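Local coordinates for tyrosine-protein phosphatase YwqE (Bacillus subtilis, PDB 3QY7) that removes phosphate from tyrosine-phosphorylated proteins, among them YwqD, YwqF and Ssb, as a manganese-dependent phosphatase with a TIM-barrel fold, at residues C6-P10 against S22-A26; P52-R56 against Q95-D101; Q79-I83 against I105-P110; P147-Y151 against P242-R247; L187-V191 against L224-A228. All coordinates share one frame; numbering follows the deposited sequence.

Overall arrangement
Contact 3 lies in the barrel core. Its parallel strands carry the iron ligands E80 and E108 and a salt bridge on one face, and isoleucine packing on the other. Contact 1 is also buried and shares an iron with contact 3 through H7. M25 and A26 of its helix pack on I8, and S22 adds one hydrogen bond. Contact 2 is partly buried. Its leucine core meets contact 1 through L9 and V55, while a salt bridge lies at its outer edge. Contact 5 is buried and joins a strand of the same sheet as contact 3 to helix 219-232. Contact 4 is a surface contact without hydrogen bonds and meets contact 5 at L187.

Contact 1 (C6-P10 against S22-A26); sequences CHILP and SIEMA. With FE (Fe (III) ion), chain C.
I8 and M25 form the apolar centre, their side chains sliding past each other in opposite directions. CG1 of I8 lies 4.0 Å from CB of M25. This branch stands anti to the backbone N (chi1 -164°), which carries CD1 on to the helix backbone. There CD1 of I8 sits 3.7 Å from N of A26 and also touches the A26 methyl. M25 runs the other way, back over the 6-10 backbone. Its chain bends at the last torsion (chi3 69°), and CE of M25 comes to 3.6 Å from O of H7. The same methyl lies against CA of I8, with SG of C6 at the margin. I37 of strand 36-38 packs against both C6 and I8.

In the barrel, segment 6-10 lies in the loop between strand 2-3 and helix 19-31. The contact therefore sets a loop carrying a metal ligand against the helix that follows it. H7 leaves the backbone away from this helix and binds iron through NE2 at 2.1 Å. H5, E80 and D194 bind the same ion, and a water shared with the second iron is also bound. ND1 of H7 is hydrogen-bonded to OD2 of D13, which should fix the turn of the imidazole.

The polar edge belongs to S22. Its OG donates to O of I8 at 2.7 Å, approaching nearly along the C=O axis (171°). The P10 ring borders the same hydroxyl, with CD of P10 3.3 Å from OG of S22.

Contact 2 (P52-R56 against Q95-D101); sequences PAAVR and QLLSLND
The first turn of helix 52-68 lies against the irregular 95-101 segment, and the backbones come nearest at P52 and L97, with their CA atoms 6.0 Å apart. The latter segment lies in the loop between helix 87-92 and strand 104-108, so helix 52-68 meets the lead-in of a barrel strand. L97 is central and divides its two methyls. CD1 of L97 meets CG1 of V55 at 3.6 Å. CD2 of L97 touches CB of P52 at 3.7 Å and also covers one face of the R56 guanidinium, toward its rim. CG of P52 rests on the carbonyl group of Q95. R56 runs extended past L97 and meets D101 from the opposite direction. The grip is end-on with two nitrogens. NH2 of R56 donates to OD1 of D101 at 2.8 Å, in the guanidinium plane and on the syn lone pair. NH1 of R56 donates to OD2 of D101, also at 2.8 Å, in a more bent bond (153°). OD2 is met 26° out of the carboxylate plane, in keeping with the 31° turn between the groups. These paired bonds restrict rotation of both end groups, and the charge pair closes the edge of the leucine-centred contact.

Contact 3 (Q79-I83 against I105-P110); sequences QEIRI and ILIEFP. With FE (Fe (III) ion), chain B; FE (Fe (III) ion), chain C.
Q79 meets L106 through its backbone: O of Q79 lies 3.5 Å from CB of L106. One water also links them, donating to O of Q79 and accepting from N of L106. E80 extends fully from a CG anti to the backbone N (chi1 180°). This takes its carboxylate to both irons, OE2 to one and OE1 to the other. E108 binds the first of these through OE1, so OE2 of E80 and OE1 of E108 approach to 2.9 Å as fellow ligands of one metal. Their carboxylate planes are 61° apart.

I81 pairs with I107 in parallel register. N of I81 donates to O of L106 at 2.9 Å, and N of E108 returns a bond to O of I81. CD1 of I81 packs on CD1 of I105, on the face away from the metals. Strands 80-82 and 104-108, with helix 87-92 between them in sequence, form a beta-alpha-beta unit of the barrel. H136, just after the neighbouring strand 131-135, completes the protein ligands of the iron held by E108.

Bends at chi2 and chi3 turn R82 toward E108. Its NE donates to OE2 of E108 at 2.8 Å, nearly straight (173°), meeting the carboxylate from above its plane. A water bridges NH2 of R82 and OE1 of E108. I83 donates its N to O of E108. Its CB touches CG2 of I107 at 3.8 Å, while its CD1 reaches the edge of the F109 ring.

Contact 4 (P147-Y151 against P242-R247); sequences PSLLY and PQPVKR
Y151 and P244 make the aromatic part of this contact. The two side chains lie side by side and point the same way. CG of P244 sits over the centre of the Y151 ring, 3.8 Å from the centroid and 13° off the ring normal. This is a CH-pi contact over the face. CD of P244 touches the same ring nearer its rim, 3.4 Å from CE2 of Y151. The Y151 torsion sets CG anti to the backbone N (chi1 162°), which swings the ring off the helix and across the 242-247 chain.

The backbone of that chain borders the ring elsewhere. O of P242 lies at the ring edge, 3.7 Å from CE2 of Y151. The peptide carbon of Q243 comes to 3.3 Å from CD2 of Y151.

The aliphatic part is P147 against V245, crossing at about a right angle. CG2 of V245 lies against CB and CG of P147. How close they come is doubtful, because the V245 side chain is nearly eclipsed (chi1 12°). Farther along, the P147 ring approaches the backbone of K246 and R247.

Hydrogen bonds across the two segments are absent, so the grip is apolar and aromatic. L187 and R181 flank V245, and L187 also packs on P242.

The contact is a proline-rich C-terminal tail lying over the start of a barrel helix. Segment 242-247 follows helix 219-232 and runs in extended form past Y151 and then P147, against the direction of helix 148-155, at the surface of the TIM barrel.

Contact 5 (L187-V191 against L224-A228); sequences LIHFV and LTENA
H189 and N227 make the direct polar link. ND2 of N227 donates to O of H189 at 2.9 Å, in the carbonyl plane and on a lone pair. The bond is close to straight (164°) and leaves along the amide plane of N227. The other end of that amide is used too, since OD1 of N227 accepts from N of F238. Both ends being bonded should fix its orientation, with nitrogen and oxygen told apart. The H189 imidazole turns away from the helix, and its ND1 is hydrogen-bonded to N of S160.

A water makes the second polar link. It accepts from N of V191 at 2.9 Å and donates to O of L224 at 2.7 Å. It thus joins the backbone of strand 190-192 to a helix carbonyl.

This strand is the last barrel strand in sequence, and helix 219-232 packs beside its start. L212 of helix 205-216 covers both V191 and L224.

Apolar contacts centre on L224. Its CD1 meets CG2 of V191 at 3.7 Å, the two side chains crossing at a slant. Its CD2 lies 3.5 Å from O of H189, alongside the carbonyl that N227 bonds.

F190 approaches the helix with its ring edge. CE1 of F190 is 3.5 Å from O of N227 and 3.8 Å from CB of N227. The N227 amide is turned 61° from the ring plane.

Contact 1 (C6-P10 against S22-A26)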
# COMPACT_ATOMS: atom_id res chain seq x y z
N CYS A 6 -0.64 1.73 5.48
CA CYS A 6 -1.26 1.63 6.80
C CYS A 6 -1.66 3.00 7.31
O CYS A 6 -0.90 3.97 7.18
CB CYS A 6 -0.27 0.98 7.77
SG CYS A 6 -1.04 0.44 9.31
N HIS A 7 -2.85 3.09 7.88
CA HIS A 7 -3.37 4.36 8.35
C HIS A 7 -3.34 4.38 9.86
O HIS A 7 -4.35 4.55 10.55
CB HIS A 7 -4.76 4.59 7.74
CG HIS A 7 -4.73 4.61 6.25
ND1 HIS A 7 -4.64 5.78 5.53
CD2 HIS A 7 -4.70 3.60 5.34
CE1 HIS A 7 -4.61 5.49 4.24
NE2 HIS A 7 -4.63 4.18 4.10
N ILE A 8 -2.12 4.21 10.39
CA ILE A 8 -1.86 4.14 11.82
C ILE A 8 -1.64 5.52 12.47
O ILE A 8 -1.83 5.66 13.68
CB ILE A 8 -0.67 3.18 12.14
CG1 ILE A 8 -0.66 2.81 13.63
CG2 ILE A 8 0.66 3.79 11.71
CD1 ILE A 8 0.28 1.64 13.93
N LEU A 9 -1.26 6.53 11.69
CA LEU A 9 -1.07 7.87 12.26
C LEU A 9 -2.42 8.46 12.68
O LEU A 9 -3.40 8.37 11.94
CB LEU A 9 -0.35 8.81 11.29
CG LEU A 9 1.09 8.40 10.96
CD1 LEU A 9 1.73 9.36 9.96
CD2 LEU A 9 1.98 8.24 12.22
N PRO A 10 -2.46 9.04 13.88
CA PRO A 10 -3.72 9.53 14.44
C PRO A 10 -4.11 10.91 13.91
O PRO A 10 -3.24 11.74 13.63
CB PRO A 10 -3.41 9.64 15.93
CG PRO A 10 -1.95 10.03 15.95
CD PRO A 10 -1.34 9.23 14.82
N SER A 22 -3.86 4.34 17.68
CA SER A 22 -2.59 4.03 17.01
C SER A 22 -1.84 2.91 17.73
O SER A 22 -1.31 1.98 17.11
CB SER A 22 -1.68 5.28 16.92
OG SER A 22 -2.31 6.38 16.27
N ILE A 23 -1.80 3.02 19.06
CA ILE A 23 -1.13 2.06 19.91
C ILE A 23 -1.79 0.67 19.84
O ILE A 23 -1.09 -0.35 19.79
CB ILE A 23 -1.09 2.57 21.37
CG1 ILE A 23 -0.17 3.79 21.48
CG2 ILE A 23 -0.65 1.46 22.33
CD1 ILE A 23 -0.38 4.51 22.78
N GLU A 24 -3.12 0.64 19.81
CA GLU A 24 -3.83 -0.64 19.66
C GLU A 24 -3.53 -1.29 18.31
O GLU A 24 -3.35 -2.52 18.22
CB GLU A 24 -5.33 -0.48 19.86
CG GLU A 24 -5.72 -0.03 21.25
CD GLU A 24 -5.19 -0.96 22.32
OE1 GLU A 24 -5.67 -2.11 22.38
OE2 GLU A 24 -4.28 -0.55 23.08
N MET A 25 -3.48 -0.47 17.27
CA MET A 25 -3.13 -0.97 15.95
C MET A 25 -1.71 -1.49 15.94
O MET A 25 -1.44 -2.54 15.36
CB MET A 25 -3.32 0.11 14.87
CG MET A 25 -4.78 0.48 14.66
SD MET A 25 -5.00 1.92 13.58
CE MET A 25 -4.49 1.28 11.99
N ALA A 26 -0.79 -0.76 16.59
CA ALA A 26 0.59 -1.21 16.66
C ALA A 26 0.73 -2.59 17.35
O ALA A 26 1.47 -3.45 16.87
CB ALA A 26 1.43 -0.18 17.35
FE FE C . -5.34 3.27 2.31
O HOH W 1 -6.31 2.59 0.86

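Contact 2 (P52-R56 against Q95-D101)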
# COMPACT_ATOMS: atom_id res chain seq x y z
N PRO A 52 4.05 16.87 4.12
CA PRO A 52 5.18 16.00 4.47
C PRO A 52 5.78 16.26 5.85
O PRO A 52 6.01 15.31 6.61
CB PRO A 52 6.18 16.26 3.35
CG PRO A 52 5.28 16.54 2.16
CD PRO A 52 4.15 17.35 2.73
N ALA A 53 6.01 17.53 6.21
CA ALA A 53 6.52 17.84 7.55
C ALA A 53 5.65 17.28 8.68
O ALA A 53 6.16 16.75 9.65
CB ALA A 53 6.72 19.36 7.74
N ALA A 54 4.32 17.42 8.54
CA ALA A 54 3.38 16.97 9.55
C ALA A 54 3.36 15.44 9.64
O ALA A 54 3.22 14.89 10.73
CB ALA A 54 1.98 17.49 9.24
N VAL A 55 3.49 14.78 8.50
CA VAL A 55 3.57 13.31 8.48
C VAL A 55 4.83 12.81 9.20
O VAL A 55 4.76 11.90 10.00
CB VAL A 55 3.48 12.73 7.06
CG1 VAL A 55 3.66 11.19 7.09
CG2 VAL A 55 2.15 13.09 6.42
N ARG A 56 5.97 13.45 8.91
CA ARG A 56 7.23 13.07 9.55
C ARG A 56 7.15 13.29 11.04
O ARG A 56 7.55 12.42 11.83
CB ARG A 56 8.39 13.87 8.98
CG ARG A 56 8.64 13.62 7.53
CD ARG A 56 9.88 14.37 7.13
NE ARG A 56 10.09 14.37 5.68
CZ ARG A 56 10.57 13.34 4.97
NH1 ARG A 56 10.74 13.48 3.67
NH2 ARG A 56 10.88 12.18 5.56
N GLN A 95 6.47 18.32 -1.94
CA GLN A 95 5.18 18.60 -1.32
C GLN A 95 4.36 17.31 -1.23
O GLN A 95 3.23 17.33 -0.75
CB GLN A 95 4.43 19.69 -2.10
CG GLN A 95 4.94 21.12 -1.81
CD GLN A 95 4.75 22.08 -2.98
OE1 GLN A 95 3.80 21.95 -3.77
NE2 GLN A 95 5.65 23.05 -3.10
N LEU A 96 4.96 16.21 -1.67
CA LEU A 96 4.42 14.87 -1.47
C LEU A 96 5.53 13.98 -0.95
O LEU A 96 6.71 14.26 -1.18
CB LEU A 96 3.88 14.28 -2.78
CG LEU A 96 2.67 14.92 -3.45
CD1 LEU A 96 2.51 14.30 -4.83
CD2 LEU A 96 1.41 14.75 -2.62
N LEU A 97 5.15 12.91 -0.27
CA LEU A 97 6.09 11.91 0.23
C LEU A 97 5.99 10.64 -0.59
O LEU A 97 4.89 10.18 -0.92
CB LEU A 97 5.77 11.56 1.69
CG LEU A 97 6.06 12.56 2.80
CD1 LEU A 97 5.54 12.04 4.12
CD2 LEU A 97 7.57 12.83 2.91
N SER A 98 7.15 10.08 -0.94
CA SER A 98 7.18 8.72 -1.43
C SER A 98 7.28 7.80 -0.21
O SER A 98 7.39 8.28 0.93
CB SER A 98 8.33 8.50 -2.40
OG SER A 98 9.57 8.82 -1.77
N LEU A 99 7.20 6.50 -0.44
CA LEU A 99 7.18 5.54 0.67
C LEU A 99 8.57 5.48 1.28
O LEU A 99 9.52 5.11 0.63
CB LEU A 99 6.72 4.15 0.16
CG LEU A 99 5.29 4.08 -0.43
CD1 LEU A 99 5.06 2.73 -1.04
CD2 LEU A 99 4.24 4.38 0.67
N ASN A 100 8.67 5.87 2.56
CA ASN A 100 9.95 5.93 3.24
C ASN A 100 11.01 6.69 2.45
O ASN A 100 12.19 6.32 2.46
CB ASN A 100 10.45 4.51 3.59
CG ASN A 100 11.63 4.55 4.54
OD1 ASN A 100 11.68 5.41 5.41
ND2 ASN A 100 12.57 3.61 4.38
N ASP A 101 10.59 7.72 1.73
CA ASP A 101 11.52 8.54 0.92
C ASP A 101 12.27 7.74 -0.15
O ASP A 101 13.33 8.17 -0.62
CB ASP A 101 12.52 9.26 1.84
CG ASP A 101 11.86 10.25 2.77
OD1 ASP A 101 12.19 10.22 3.98
OD2 ASP A 101 10.99 11.04 2.31

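Contact 3 (Q79-I83 against I105-P110)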
# COMPACT_ATOMS: atom_id res chain seq x y z
N GLN A 79 2.87 8.41 2.28
CA GLN A 79 1.52 8.94 2.03
C GLN A 79 0.80 8.01 1.07
O GLN A 79 1.42 7.35 0.23
CB GLN A 79 1.60 10.33 1.35
CG GLN A 79 1.76 11.49 2.29
CD GLN A 79 1.87 12.81 1.54
OE1 GLN A 79 2.34 12.86 0.40
NE2 GLN A 79 1.44 13.89 2.19
N GLU A 80 -0.52 7.97 1.19
CA GLU A 80 -1.34 7.40 0.13
C GLU A 80 -1.84 8.60 -0.68
O GLU A 80 -2.53 9.48 -0.15
CB GLU A 80 -2.52 6.60 0.69
CG GLU A 80 -3.40 6.00 -0.45
CD GLU A 80 -4.57 5.18 0.03
OE1 GLU A 80 -4.75 5.05 1.24
OE2 GLU A 80 -5.30 4.64 -0.82
N ILE A 81 -1.46 8.63 -1.95
CA ILE A 81 -1.72 9.81 -2.80
C ILE A 81 -2.79 9.50 -3.84
O ILE A 81 -2.55 8.80 -4.81
CB ILE A 81 -0.42 10.27 -3.49
CG1 ILE A 81 0.68 10.50 -2.44
CG2 ILE A 81 -0.68 11.53 -4.36
CD1 ILE A 81 2.08 10.67 -3.02
N ARG A 82 -3.99 10.03 -3.63
CA ARG A 82 -5.02 9.96 -4.66
C ARG A 82 -4.50 10.68 -5.89
O ARG A 82 -4.10 11.85 -5.80
CB ARG A 82 -6.31 10.62 -4.16
CG ARG A 82 -7.41 10.73 -5.23
CD ARG A 82 -8.04 9.36 -5.53
NE ARG A 82 -8.68 8.79 -4.35
CZ ARG A 82 -9.90 9.10 -3.93
NH1 ARG A 82 -10.63 10.00 -4.59
NH2 ARG A 82 -10.40 8.52 -2.84
N ILE A 83 -4.51 9.99 -7.02
CA ILE A 83 -3.93 10.51 -8.26
C ILE A 83 -4.50 11.88 -8.60
O ILE A 83 -5.68 12.14 -8.38
CB ILE A 83 -4.12 9.50 -9.43
CG1 ILE A 83 -3.23 9.83 -10.63
CG2 ILE A 83 -5.61 9.33 -9.79
CD1 ILE A 83 -3.15 8.71 -11.67
N ILE A 105 6.27 5.16 -4.90
CA ILE A 105 5.27 6.14 -4.52
C ILE A 105 3.90 5.48 -4.60
O ILE A 105 3.62 4.78 -5.58
CB ILE A 105 5.35 7.44 -5.39
CG1 ILE A 105 4.27 8.46 -5.02
CG2 ILE A 105 5.41 7.13 -6.89
CD1 ILE A 105 4.40 9.79 -5.76
N LEU A 106 3.09 5.66 -3.56
CA LEU A 106 1.78 4.99 -3.46
C LEU A 106 0.69 5.88 -4.03
O LEU A 106 0.34 6.90 -3.46
CB LEU A 106 1.49 4.62 -2.00
CG LEU A 106 0.23 3.77 -1.76
CD1 LEU A 106 0.34 2.41 -2.42
CD2 LEU A 106 -0.02 3.64 -0.27
N ILE A 107 0.19 5.47 -5.20
CA ILE A 107 -0.80 6.22 -5.96
C ILE A 107 -2.10 5.44 -5.95
O ILE A 107 -2.12 4.26 -6.32
CB ILE A 107 -0.31 6.41 -7.41
CG1 ILE A 107 1.03 7.15 -7.46
CG2 ILE A 107 -1.38 7.15 -8.27
CD1 ILE A 107 1.01 8.55 -6.90
N GLU A 108 -3.18 6.11 -5.56
CA GLU A 108 -4.50 5.51 -5.47
C GLU A 108 -5.40 6.12 -6.52
O GLU A 108 -5.50 7.34 -6.61
CB GLU A 108 -5.10 5.79 -4.09
CG GLU A 108 -6.44 5.10 -3.83
CD GLU A 108 -7.27 5.81 -2.79
OE1 GLU A 108 -7.95 5.13 -1.99
OE2 GLU A 108 -7.26 7.06 -2.73
N PHE A 109 -6.05 5.26 -7.31
CA PHE A 109 -7.10 5.67 -8.25
C PHE A 109 -8.41 5.92 -7.50
O PHE A 109 -8.70 5.25 -6.52
CB PHE A 109 -7.34 4.58 -9.31
CG PHE A 109 -6.14 4.24 -10.16
CD1 PHE A 109 -5.21 5.22 -10.52
CD2 PHE A 109 -5.95 2.94 -10.61
CE1 PHE A 109 -4.11 4.90 -11.31
CE2 PHE A 109 -4.85 2.60 -11.42
CZ PHE A 109 -3.92 3.60 -11.78
N PRO A 110 -9.23 6.86 -7.98
CA PRO A 110 -10.60 6.92 -7.48
C PRO A 110 -11.26 5.55 -7.65
O PRO A 110 -10.93 4.81 -8.57
CB PRO A 110 -11.26 7.94 -8.41
CG PRO A 110 -10.41 7.99 -9.61
CD PRO A 110 -9.02 7.78 -9.11
FE FE B . -7.17 3.71 -0.63
FE FE C . -5.34 3.27 2.31
O HOH W 2 3.79 7.48 -1.31
O HOH W 3 -9.93 6.66 -0.89
O HOH W 4 -9.24 2.96 -0.27
O HOH W 1 -6.31 2.59 0.86

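Contact 4 (P147-Y151 against P242-R247)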
# COMPACT_ATOMS: atom_id res chain seq x y z
N PRO A 147 -9.86 -6.07 -16.30
CA PRO A 147 -8.56 -6.25 -15.65
C PRO A 147 -7.36 -5.96 -16.56
O PRO A 147 -6.26 -5.72 -16.06
CB PRO A 147 -8.56 -7.72 -15.22
CG PRO A 147 -9.96 -8.19 -15.36
CD PRO A 147 -10.59 -7.34 -16.42
N SER A 148 -7.58 -5.99 -17.88
CA SER A 148 -6.53 -5.70 -18.85
C SER A 148 -5.88 -4.33 -18.60
O SER A 148 -4.72 -4.13 -18.94
CB SER A 148 -7.06 -5.79 -20.29
OG SER A 148 -7.73 -4.60 -20.69
N LEU A 149 -6.62 -3.42 -17.98
CA LEU A 149 -6.10 -2.09 -17.64
C LEU A 149 -4.91 -2.21 -16.68
O LEU A 149 -3.91 -1.50 -16.84
CB LEU A 149 -7.17 -1.22 -16.99
CG LEU A 149 -8.34 -0.82 -17.89
CD1 LEU A 149 -9.43 -0.17 -17.05
CD2 LEU A 149 -7.89 0.12 -19.01
N LEU A 150 -5.05 -3.09 -15.69
CA LEU A 150 -3.95 -3.29 -14.74
C LEU A 150 -2.79 -4.00 -15.42
O LEU A 150 -1.62 -3.61 -15.25
CB LEU A 150 -4.40 -4.05 -13.49
CG LEU A 150 -3.30 -4.38 -12.47
CD1 LEU A 150 -2.75 -3.10 -11.86
CD2 LEU A 150 -3.87 -5.28 -11.40
N TYR A 151 -3.12 -5.03 -16.19
CA TYR A 151 -2.11 -5.72 -16.97
C TYR A 151 -1.25 -4.71 -17.74
O TYR A 151 -0.04 -4.78 -17.69
CB TYR A 151 -2.75 -6.72 -17.94
CG TYR A 151 -1.82 -7.14 -19.03
CD1 TYR A 151 -1.92 -6.56 -20.31
CD2 TYR A 151 -0.82 -8.07 -18.80
CE1 TYR A 151 -1.06 -6.93 -21.32
CE2 TYR A 151 0.06 -8.45 -19.82
CZ TYR A 151 -0.08 -7.87 -21.07
OH TYR A 151 0.77 -8.22 -22.09
N PRO A 242 4.18 -10.23 -16.39
CA PRO A 242 2.75 -9.97 -16.24
C PRO A 242 1.94 -10.70 -17.30
O PRO A 242 2.43 -10.94 -18.41
CB PRO A 242 2.64 -8.45 -16.44
CG PRO A 242 3.88 -8.06 -17.15
CD PRO A 242 4.94 -9.00 -16.71
N GLN A 243 0.71 -11.06 -16.93
CA GLN A 243 -0.15 -11.83 -17.82
C GLN A 243 -1.51 -11.17 -17.92
O GLN A 243 -1.99 -10.56 -16.96
CB GLN A 243 -0.27 -13.28 -17.34
CG GLN A 243 1.05 -14.01 -17.08
CD GLN A 243 1.89 -14.26 -18.33
OE1 GLN A 243 1.40 -14.18 -19.46
NE2 GLN A 243 3.17 -14.58 -18.12
N PRO A 244 -2.14 -11.21 -19.11
CA PRO A 244 -3.49 -10.69 -19.17
C PRO A 244 -4.43 -11.52 -18.31
O PRO A 244 -4.23 -12.72 -18.11
CB PRO A 244 -3.85 -10.84 -20.65
CG PRO A 244 -2.56 -10.65 -21.34
CD PRO A 244 -1.55 -11.35 -20.46
N VAL A 245 -5.43 -10.85 -17.80
CA VAL A 245 -6.48 -11.49 -17.07
C VAL A 245 -7.75 -11.04 -17.77
O VAL A 245 -7.87 -9.93 -18.18
CB VAL A 245 -6.45 -11.15 -15.58
CG1 VAL A 245 -5.55 -10.07 -15.24
CG2 VAL A 245 -7.76 -11.06 -14.91
N LYS A 246 -8.67 -11.94 -17.89
CA LYS A 246 -9.88 -11.80 -18.66
C LYS A 246 -11.01 -11.57 -17.73
O LYS A 246 -10.82 -11.80 -16.58
CB LYS A 246 -10.19 -13.17 -19.22
CG LYS A 246 -10.68 -14.00 -18.04
CD LYS A 246 -10.79 -15.50 -18.18
CE LYS A 246 -11.94 -15.97 -17.31
NZ LYS A 246 -11.84 -17.35 -16.95
N ARG A 247 -12.18 -11.22 -18.30
CA ARG A 247 -13.45 -11.08 -17.57
C ARG A 247 -13.47 -9.87 -16.63
O ARG A 247 -14.43 -9.10 -16.61
CB ARG A 247 -13.80 -12.37 -16.80
CG ARG A 247 -15.28 -12.58 -16.49
CD ARG A 247 -16.07 -12.99 -17.73
NE ARG A 247 -17.44 -13.37 -17.38
CZ ARG A 247 -17.83 -14.62 -17.13
NH1 ARG A 247 -16.96 -15.63 -17.19
NH2 ARG A 247 -19.10 -14.87 -16.81

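Contact 5 (L187-V191 against L224-A228)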
# COMPACT_ATOMS: atom_id res chain seq x y z
N LEU A 187 0.48 -9.66 -11.43
CA LEU A 187 0.20 -8.23 -11.48
C LEU A 187 0.32 -7.53 -10.14
O LEU A 187 0.19 -6.30 -10.07
CB LEU A 187 -1.21 -7.99 -12.06
CG LEU A 187 -1.44 -8.48 -13.49
CD1 LEU A 187 -2.83 -8.02 -13.89
CD2 LEU A 187 -0.39 -7.96 -14.48
N ILE A 188 0.56 -8.32 -9.10
CA ILE A 188 0.68 -7.83 -7.73
C ILE A 188 2.12 -8.03 -7.26
O ILE A 188 2.71 -9.08 -7.50
CB ILE A 188 -0.25 -8.66 -6.80
CG1 ILE A 188 -1.72 -8.55 -7.24
CG2 ILE A 188 -0.07 -8.28 -5.31
CD1 ILE A 188 -2.33 -7.13 -7.33
N HIS A 189 2.66 -7.02 -6.57
CA HIS A 189 4.06 -7.04 -6.13
C HIS A 189 4.24 -6.94 -4.63
O HIS A 189 5.32 -7.26 -4.14
CB HIS A 189 4.85 -5.98 -6.88
CG HIS A 189 4.66 -6.08 -8.36
ND1 HIS A 189 3.64 -5.41 -9.01
CD2 HIS A 189 5.27 -6.84 -9.29
CE1 HIS A 189 3.67 -5.73 -10.30
NE2 HIS A 189 4.64 -6.60 -10.49
N PHE A 190 3.20 -6.52 -3.92
CA PHE A 190 3.22 -6.34 -2.46
C PHE A 190 1.88 -6.76 -1.87
O PHE A 190 0.84 -6.67 -2.54
CB PHE A 190 3.41 -4.86 -2.07
CG PHE A 190 4.56 -4.17 -2.73
CD1 PHE A 190 5.85 -4.27 -2.20
CD2 PHE A 190 4.34 -3.36 -3.84
CE1 PHE A 190 6.91 -3.60 -2.80
CE2 PHE A 190 5.42 -2.67 -4.45
CZ PHE A 190 6.69 -2.79 -3.92
N VAL A 191 1.89 -7.20 -0.61
CA VAL A 191 0.67 -7.38 0.15
C VAL A 191 0.80 -6.47 1.37
O VAL A 191 1.86 -6.42 2.02
CB VAL A 191 0.48 -8.84 0.61
CG1 VAL A 191 -0.90 -9.03 1.22
CG2 VAL A 191 0.72 -9.82 -0.55
N LEU A 224 6.62 -11.85 -2.44
CA LEU A 224 5.89 -10.64 -2.14
C LEU A 224 6.36 -9.96 -0.85
O LEU A 224 6.38 -8.81 -0.76
CB LEU A 224 4.39 -10.88 -2.07
CG LEU A 224 3.76 -11.45 -3.33
CD1 LEU A 224 2.28 -11.79 -3.22
CD2 LEU A 224 3.91 -10.49 -4.40
N THR A 225 6.61 -10.76 0.17
CA THR A 225 7.08 -10.24 1.42
C THR A 225 8.46 -9.61 1.29
O THR A 225 8.70 -8.60 1.84
CB THR A 225 7.11 -11.37 2.50
OG1 THR A 225 5.83 -11.94 2.64
CG2 THR A 225 7.64 -10.88 3.81
N GLU A 226 9.39 -10.28 0.62
CA GLU A 226 10.73 -9.71 0.45
C GLU A 226 10.68 -8.44 -0.41
O GLU A 226 11.56 -7.59 -0.30
CB GLU A 226 11.74 -10.72 -0.11
CG GLU A 226 11.59 -11.06 -1.59
CD GLU A 226 12.70 -11.97 -2.11
OE1 GLU A 226 12.41 -12.82 -2.99
OE2 GLU A 226 13.86 -11.83 -1.64
N ASN A 227 9.67 -8.30 -1.26
CA ASN A 227 9.55 -7.07 -2.04
C ASN A 227 9.39 -5.84 -1.15
O ASN A 227 9.90 -4.80 -1.49
CB ASN A 227 8.41 -7.12 -3.06
CG ASN A 227 8.84 -7.70 -4.39
OD1 ASN A 227 10.04 -7.85 -4.65
ND2 ASN A 227 7.87 -8.03 -5.23
N ALA A 228 8.71 -5.99 -0.02
CA ALA A 228 8.62 -4.88 0.95
C ALA A 228 9.99 -4.54 1.56
O ALA A 228 10.29 -3.37 1.77
CB ALA A 228 7.59 -5.18 2.05
O HOH W 5 4.58 -7.18 0.51